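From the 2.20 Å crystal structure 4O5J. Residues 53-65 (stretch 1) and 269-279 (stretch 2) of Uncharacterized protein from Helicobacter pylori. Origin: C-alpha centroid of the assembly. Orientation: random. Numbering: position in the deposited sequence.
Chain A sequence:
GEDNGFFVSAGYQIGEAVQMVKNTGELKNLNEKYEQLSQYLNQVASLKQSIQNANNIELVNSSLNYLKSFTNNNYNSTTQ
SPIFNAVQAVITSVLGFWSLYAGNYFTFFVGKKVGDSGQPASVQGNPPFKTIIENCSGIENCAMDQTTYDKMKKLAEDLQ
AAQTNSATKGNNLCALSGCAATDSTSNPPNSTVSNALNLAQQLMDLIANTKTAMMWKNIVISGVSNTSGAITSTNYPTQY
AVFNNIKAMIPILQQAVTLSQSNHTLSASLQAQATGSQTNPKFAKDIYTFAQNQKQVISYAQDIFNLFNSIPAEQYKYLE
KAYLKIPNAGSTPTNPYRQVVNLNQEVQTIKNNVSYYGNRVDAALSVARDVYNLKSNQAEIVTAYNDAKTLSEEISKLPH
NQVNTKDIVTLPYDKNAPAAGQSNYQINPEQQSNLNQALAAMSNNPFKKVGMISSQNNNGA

Stretch 1, residues 53-65: NANNIELVNSSLN
Stretch 2 (269-279) SLQAQATGSQT

The contact is anchored by a two-bond clamp between the side-chain amide of Asn-61 and the backbone of Gln-273. Gln-273 N donates to Asn-61 OD1 at 2.8 Å (N-H...O angle 164°), and Asn-61 ND2 donates to Gln-273 O at 3.0 Å (169°). Both bonds are nearly linear, so one amide satisfies the NH and the carbonyl of the same residue, much as a neighbouring strand would. In this arrangement Asn-61 is in the m rotamer (chi1 -70°, chi2 -18°), with its CA-to-CB bond toward stretch 2, and Gln-273 is extended (phi/psi -86/146).

A third bond lies near the start of stretch 1. Gln-278 NE2 donates to Ala-54 O at 3.0 Å (153°). Gln-278, whose CA-to-CB bond points toward stretch 1, has a bent side chain: chi1 is 78° (p), chi2 -91°, between wells, and chi3 42°. The other atom of the same amide, Gln-278 OE1, accepts a weak bond from Gly-276 N at 3.4 Å (143°).

These bonds join unlike backbones. Stretch 1 is helical at 53-54; Asn-55 has phi/psi -80/0 and Asn-56 -96/90, and a helix runs from Ile-57 through Asn-65, with phi/psi near -63/-42. Asn-56, chi1 t, caps this second helix: its OD1 accepts from Leu-59 N at 3.1 Å. Stretch 2 has no regular helix or strand; 270-274 are largely extended, followed by a type II turn from Ala-274 to Ser-277, closed by Ser-277 N to Ala-274 O at 2.8 Å. Gly-276 adopts 110/-10, where a CB would jam against the carbonyl O of Thr-275. The chains run in opposing senses: Ile-57 CA lies 6.0 Å from Thr-275 CA, and Asn-61 CA 5.3 Å from Ala-272 CA.

Gln-273 also folds back on its own stretch, with chi1 -65° and chi2 -60° (both m) and chi3 -76°; its NE2 donates to Gln-271 O at 2.8 Å.

Packing fills the space around the bonds. Ile-57 (chi1 t, chi2 p) places CD1 3.6 Å from Gln-273 CB and 3.5 Å from Gln-278 OE1, while its CG2 is 4.0 Å from Thr-275 OG1. Val-60 CG1 approaches Gln-278 CB at 4.4 Å. Two helical turns beyond Ile-57, Leu-64 (chi1 t, chi2 p) sets CD1 4.1 Å from Leu-270 CB, an apolar contact, and CD2 3.4 Å from Gln-271 O. In total 470 Å² is buried, both sides summed.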

ATOM      1  N   ASN A  53       6.174   3.090 -32.844  1.00 63.52           N
ATOM      2  CA  ASN A  53       6.721   2.701 -31.540  1.00 61.91           C
ATOM      3  C   ASN A  53       7.009   1.201 -31.491  1.00 63.59           C
ATOM      4  O   ASN A  53       8.085   0.805 -31.063  1.00 60.32           O
ATOM      5  CB  ASN A  53       5.778   3.065 -30.422  1.00 63.21           C
ATOM      6  CG  ASN A  53       5.759   4.558 -30.150  1.00 67.25           C
ATOM      7  OD1 ASN A  53       6.537   5.308 -30.723  1.00 66.47           O
ATOM      8  ND2 ASN A  53       4.865   4.989 -29.278  1.00 77.19           N
ATOM      9  N   ALA A  54       6.071   0.383 -31.986  1.00 64.25           N
ATOM     10  CA  ALA A  54       6.211  -1.057 -31.927  1.00 57.97           C
ATOM     11  C   ALA A  54       7.381  -1.466 -32.792  1.00 64.81           C
ATOM     12  O   ALA A  54       8.106  -2.359 -32.431  1.00 67.23           O
ATOM     13  CB  ALA A  54       4.949  -1.763 -32.383  1.00 60.88           C
ATOM     14  N   ASN A  55       7.593  -0.775 -33.903  1.00 68.96           N
ATOM     15  CA  ASN A  55       8.735  -1.054 -34.765  1.00 66.30           C
ATOM     16  C   ASN A  55      10.081  -0.461 -34.331  1.00 68.93           C
ATOM     17  O   ASN A  55      11.087  -0.630 -35.029  1.00 72.21           O
ATOM     18  CB  ASN A  55       8.407  -0.617 -36.194  1.00 63.26           C
ATOM     19  CG  ASN A  55       7.356  -1.479 -36.785  1.00 59.86           C
ATOM     20  OD1 ASN A  55       7.264  -2.613 -36.476  1.00 77.83           O
ATOM     21  ND2 ASN A  55       6.552  -0.952 -37.561  1.00 74.53           N
ATOM     22  N   ASN A  56      10.084   0.249 -33.211  1.00 65.68           N
ATOM     23  CA  ASN A  56      11.265   0.924 -32.721  1.00 63.31           C
ATOM     24  C   ASN A  56      11.983   0.061 -31.687  1.00 65.72           C
ATOM     25  O   ASN A  56      11.732   0.163 -30.484  1.00 68.40           O
ATOM     26  CB  ASN A  56      10.864   2.259 -32.100  1.00 61.43           C
ATOM     27  CG  ASN A  56      12.058   3.069 -31.706  1.00 74.01           C
ATOM     28  OD1 ASN A  56      13.167   2.558 -31.517  1.00 74.42           O
ATOM     29  ND2 ASN A  56      11.848   4.343 -31.588  1.00 71.47           N
ATOM     30  N   ILE A  57      12.905  -0.762 -32.173  1.00 71.51           N
ATOM     31  CA  ILE A  57      13.552  -1.795 -31.361  1.00 75.31           C
ATOM     32  C   ILE A  57      14.278  -1.217 -30.160  1.00 69.01           C
ATOM     33  O   ILE A  57      14.220  -1.734 -29.036  1.00 76.97           O
ATOM     34  CB  ILE A  57      14.512  -2.668 -32.226  1.00 75.28           C
ATOM     35  CG1 ILE A  57      14.982  -3.829 -31.390  1.00 69.12           C
ATOM     36  CG2 ILE A  57      15.723  -1.870 -32.750  1.00 80.07           C
ATOM     37  CD1 ILE A  57      13.824  -4.527 -30.721  1.00 78.98           C
ATOM     38  N   GLU A  58      14.941  -0.109 -30.384  1.00 67.98           N
ATOM     39  CA  GLU A  58      15.615   0.527 -29.309  1.00 69.26           C
ATOM     40  C   GLU A  58      14.632   0.957 -28.209  1.00 67.60           C
ATOM     41  O   GLU A  58      14.891   0.783 -27.009  1.00 70.45           O
ATOM     42  CB  GLU A  58      16.354   1.703 -29.870  1.00 81.51           C
ATOM     43  CG  GLU A  58      17.202   2.391 -28.841  1.00100.04           C
ATOM     44  CD  GLU A  58      18.076   3.453 -29.460  1.00132.72           C
ATOM     45  OE1 GLU A  58      18.418   4.413 -28.726  1.00182.76           O
ATOM     46  OE2 GLU A  58      18.419   3.329 -30.670  1.00137.44           O
ATOM     47  N   LEU A  59      13.497   1.510 -28.626  1.00 68.09           N
ATOM     48  CA  LEU A  59      12.499   1.996 -27.672  1.00 64.28           C
ATOM     49  C   LEU A  59      11.867   0.818 -26.972  1.00 60.20           C
ATOM     50  O   LEU A  59      11.633   0.866 -25.784  1.00 62.26           O
ATOM     51  CB  LEU A  59      11.437   2.790 -28.382  1.00 60.02           C
ATOM     52  CG  LEU A  59      10.262   3.269 -27.552  1.00 60.00           C
ATOM     53  CD1 LEU A  59      10.614   4.179 -26.352  1.00 50.79           C
ATOM     54  CD2 LEU A  59       9.274   3.963 -28.472  1.00 55.91           C
ATOM     55  N   VAL A  60      11.603  -0.257 -27.708  1.00 60.48           N
ATOM     56  CA  VAL A  60      11.029  -1.445 -27.077  1.00 56.69           C
ATOM     57  C   VAL A  60      11.974  -2.010 -26.021  1.00 57.04           C
ATOM     58  O   VAL A  60      11.584  -2.221 -24.879  1.00 63.99           O
ATOM     59  CB  VAL A  60      10.675  -2.508 -28.109  1.00 60.34           C
ATOM     60  CG1 VAL A  60      10.230  -3.817 -27.440  1.00 52.04           C
ATOM     61  CG2 VAL A  60       9.592  -1.953 -29.011  1.00 58.84           C
ATOM     62  N   ASN A  61      13.226  -2.202 -26.372  1.00 57.32           N
ATOM     63  CA  ASN A  61      14.215  -2.712 -25.401  1.00 56.95           C
ATOM     64  C   ASN A  61      14.457  -1.768 -24.239  1.00 65.28           C
ATOM     65  O   ASN A  61      14.636  -2.183 -23.081  1.00 67.03           O
ATOM     66  CB  ASN A  61      15.523  -3.021 -26.123  1.00 59.48           C
ATOM     67  CG  ASN A  61      15.397  -4.219 -27.021  1.00 64.75           C
ATOM     68  OD1 ASN A  61      14.457  -5.024 -26.864  1.00 66.52           O
ATOM     69  ND2 ASN A  61      16.324  -4.358 -27.973  1.00 61.79           N
ATOM     70  N   SER A  62      14.433  -0.478 -24.546  1.00 60.23           N
ATOM     71  CA  SER A  62      14.620   0.532 -23.527  1.00 62.23           C
ATOM     72  C   SER A  62      13.524   0.423 -22.469  1.00 61.68           C
ATOM     73  O   SER A  62      13.796   0.489 -21.270  1.00 66.04           O
ATOM     74  CB  SER A  62      14.537   1.881 -24.186  1.00 60.04           C
ATOM     75  OG  SER A  62      14.986   2.817 -23.298  1.00 78.71           O
ATOM     76  N   SER A  63      12.286   0.249 -22.935  1.00 59.69           N
ATOM     77  CA  SER A  63      11.127   0.123 -22.052  1.00 55.98           C
ATOM     78  C   SER A  63      11.190  -1.178 -21.264  1.00 57.69           C
ATOM     79  O   SER A  63      10.888  -1.201 -20.055  1.00 62.31           O
ATOM     80  CB  SER A  63       9.829   0.148 -22.854  1.00 58.59           C
ATOM     81  OG  SER A  63       9.769   1.318 -23.666  1.00 62.41           O
ATOM     82  N   LEU A  64      11.579  -2.257 -21.933  1.00 54.74           N
ATOM     83  CA  LEU A  64      11.696  -3.559 -21.251  1.00 57.00           C
ATOM     84  C   LEU A  64      12.754  -3.454 -20.172  1.00 61.53           C
ATOM     85  O   LEU A  64      12.549  -3.901 -19.044  1.00 59.96           O
ATOM     86  CB  LEU A  64      12.075  -4.658 -22.244  1.00 56.44           C
ATOM     87  CG  LEU A  64      12.232  -6.049 -21.626  1.00 59.04           C
ATOM     88  CD1 LEU A  64      10.948  -6.507 -20.934  1.00 53.26           C
ATOM     89  CD2 LEU A  64      12.650  -7.066 -22.671  1.00 49.87           C
ATOM     90  N   ASN A  65      13.875  -2.819 -20.502  1.00 61.48           N
ATOM     91  CA  ASN A  65      14.915  -2.659 -19.516  1.00 65.92           C
ATOM     92  C   ASN A  65      14.472  -1.871 -18.268  1.00 69.13           C
ATOM     93  O   ASN A  65      14.895  -2.182 -17.155  1.00 65.94           O
ATOM     94  CB  ASN A  65      16.164  -2.050 -20.116  1.00 73.03           C
ATOM     95  CG  ASN A  65      17.262  -1.853 -19.070  1.00100.57           C
ATOM     96  OD1 ASN A  65      17.425  -0.774 -18.508  1.00 99.85           O
ATOM     97  ND2 ASN A  65      17.984  -2.914 -18.766  1.00113.84           N
ATOM     98  N   SER A 269      11.160 -14.712 -18.182  1.00 60.28           N
ATOM     99  CA  SER A 269      10.898 -15.145 -19.554  1.00 64.20           C
ATOM    100  C   SER A 269      10.961 -14.039 -20.603  1.00 69.71           C
ATOM    101  O   SER A 269      10.560 -14.282 -21.724  1.00 73.19           O
ATOM    102  CB  SER A 269       9.551 -15.878 -19.641  1.00 61.85           C
ATOM    103  OG  SER A 269       8.468 -14.984 -19.587  1.00 73.12           O
ATOM    104  N   LEU A 270      11.466 -12.845 -20.256  1.00 74.19           N
ATOM    105  CA  LEU A 270      11.502 -11.703 -21.200  1.00 67.16           C
ATOM    106  C   LEU A 270      12.920 -11.184 -21.368  1.00 77.65           C
ATOM    107  O   LEU A 270      13.619 -10.931 -20.377  1.00 73.56           O
ATOM    108  CB  LEU A 270      10.596 -10.552 -20.726  1.00 65.48           C
ATOM    109  CG  LEU A 270       9.112 -10.882 -20.835  1.00 63.37           C
ATOM    110  CD1 LEU A 270       8.328  -9.804 -20.204  1.00 62.96           C
ATOM    111  CD2 LEU A 270       8.728 -10.986 -22.297  1.00 60.78           C
ATOM    112  N   GLN A 271      13.362 -11.046 -22.621  1.00 82.19           N
ATOM    113  CA  GLN A 271      14.736 -10.599 -22.833  1.00 85.20           C
ATOM    114  C   GLN A 271      14.801  -9.565 -23.950  1.00 81.76           C
ATOM    115  O   GLN A 271      13.880  -9.492 -24.785  1.00 72.36           O
ATOM    116  CB  GLN A 271      15.591 -11.811 -23.144  1.00 88.10           C
ATOM    117  CG  GLN A 271      17.003 -11.473 -23.545  1.00 89.05           C
ATOM    118  CD  GLN A 271      17.790 -12.697 -23.887  1.00104.95           C
ATOM    119  OE1 GLN A 271      17.954 -13.569 -23.029  1.00119.74           O
ATOM    120  NE2 GLN A 271      18.280 -12.789 -25.148  1.00127.97           N
ATOM    121  N   ALA A 272      15.864  -8.753 -23.960  1.00 84.09           N
ATOM    122  CA  ALA A 272      16.012  -7.693 -24.974  1.00 85.86           C
ATOM    123  C   ALA A 272      15.918  -8.281 -26.391  1.00 83.20           C
ATOM    124  O   ALA A 272      16.498  -9.326 -26.653  1.00 88.31           O
ATOM    125  CB  ALA A 272      17.317  -6.932 -24.775  1.00 74.52           C
ATOM    126  N   GLN A 273      15.156  -7.652 -27.292  1.00 78.39           N
ATOM    127  CA  GLN A 273      14.893  -8.239 -28.641  1.00 80.57           C
ATOM    128  C   GLN A 273      15.952  -7.927 -29.682  1.00 85.60           C
ATOM    129  O   GLN A 273      16.517  -6.825 -29.651  1.00 82.08           O
ATOM    130  CB  GLN A 273      13.524  -7.801 -29.161  1.00 78.85           C
ATOM    131  CG  GLN A 273      12.418  -8.357 -28.307  1.00 84.45           C
ATOM    132  CD  GLN A 273      12.484  -9.855 -28.321  1.00 84.94           C
ATOM    133  OE1 GLN A 273      12.094 -10.484 -29.315  1.00109.37           O
ATOM    134  NE2 GLN A 273      13.027 -10.451 -27.249  1.00 72.96           N
ATOM    135  N   ALA A 274      16.214  -8.880 -30.599  1.00 89.93           N
ATOM    136  CA  ALA A 274      17.033  -8.591 -31.775  1.00 78.23           C
ATOM    137  C   ALA A 274      16.204  -7.806 -32.752  1.00 87.44           C
ATOM    138  O   ALA A 274      14.991  -7.997 -32.825  1.00 93.06           O
ATOM    139  CB  ALA A 274      17.447  -9.856 -32.446  1.00 74.25           C
ATOM    140  N   THR A 275      16.845  -6.942 -33.520  1.00 95.71           N
ATOM    141  CA  THR A 275      16.134  -6.161 -34.550  1.00 99.78           C
ATOM    142  C   THR A 275      15.235  -6.984 -35.504  1.00112.06           C
ATOM    143  O   THR A 275      15.725  -7.662 -36.417  1.00104.44           O
ATOM    144  CB  THR A 275      17.123  -5.369 -35.400  1.00102.43           C
ATOM    145  OG1 THR A 275      17.955  -4.620 -34.520  1.00117.18           O
ATOM    146  CG2 THR A 275      16.389  -4.401 -36.402  1.00 96.26           C
ATOM    147  N   GLY A 276      13.919  -6.887 -35.291  1.00102.21           N
ATOM    148  CA  GLY A 276      12.915  -7.545 -36.143  1.00 95.98           C
ATOM    149  C   GLY A 276      12.228  -8.691 -35.385  1.00102.66           C
ATOM    150  O   GLY A 276      11.216  -9.224 -35.850  1.00104.51           O
ATOM    151  N   SER A 277      12.760  -9.044 -34.209  1.00 95.54           N
ATOM    152  CA  SER A 277      12.254 -10.228 -33.407  1.00 99.50           C
ATOM    153  C   SER A 277      11.247  -9.848 -32.284  1.00120.41           C
ATOM    154  O   SER A 277      10.704 -10.732 -31.594  1.00122.87           O
ATOM    155  CB  SER A 277      13.411 -11.151 -32.886  1.00 81.95           C
ATOM    156  N   GLN A 278      10.983  -8.541 -32.107  1.00123.46           N
ATOM    157  CA  GLN A 278       9.856  -8.097 -31.246  1.00116.40           C
ATOM    158  C   GLN A 278       8.461  -8.474 -31.831  1.00116.63           C
ATOM    159  O   GLN A 278       7.449  -8.180 -31.205  1.00 98.44           O
ATOM    160  CB  GLN A 278       9.945  -6.600 -30.803  1.00107.14           C
ATOM    161  CG  GLN A 278       9.549  -5.530 -31.833  1.00109.16           C
ATOM    162  CD  GLN A 278      10.730  -5.016 -32.680  1.00123.22           C
ATOM    163  OE1 GLN A 278      11.592  -5.778 -33.140  1.00125.54           O
ATOM    164  NE2 GLN A 278      10.766  -3.714 -32.888  1.00104.51           N
ATOM    165  N   THR A 279       8.428  -9.152 -32.997  1.00135.99           N
ATOM    166  CA  THR A 279       7.191  -9.672 -33.643  1.00121.42           C
ATOM    167  C   THR A 279       6.572 -10.777 -32.840  1.00102.39           C
ATOM    168  O   THR A 279       5.350 -10.850 -32.747  1.00 93.93           O
ATOM    169  CB  THR A 279       7.459 -10.300 -35.025  1.00129.34           C
ATOM    170  OG1 THR A 279       8.109  -9.336 -35.823  1.00160.37           O
ATOM    171  CG2 THR A 279       6.147 -10.734 -35.743  1.00106.27           C
TER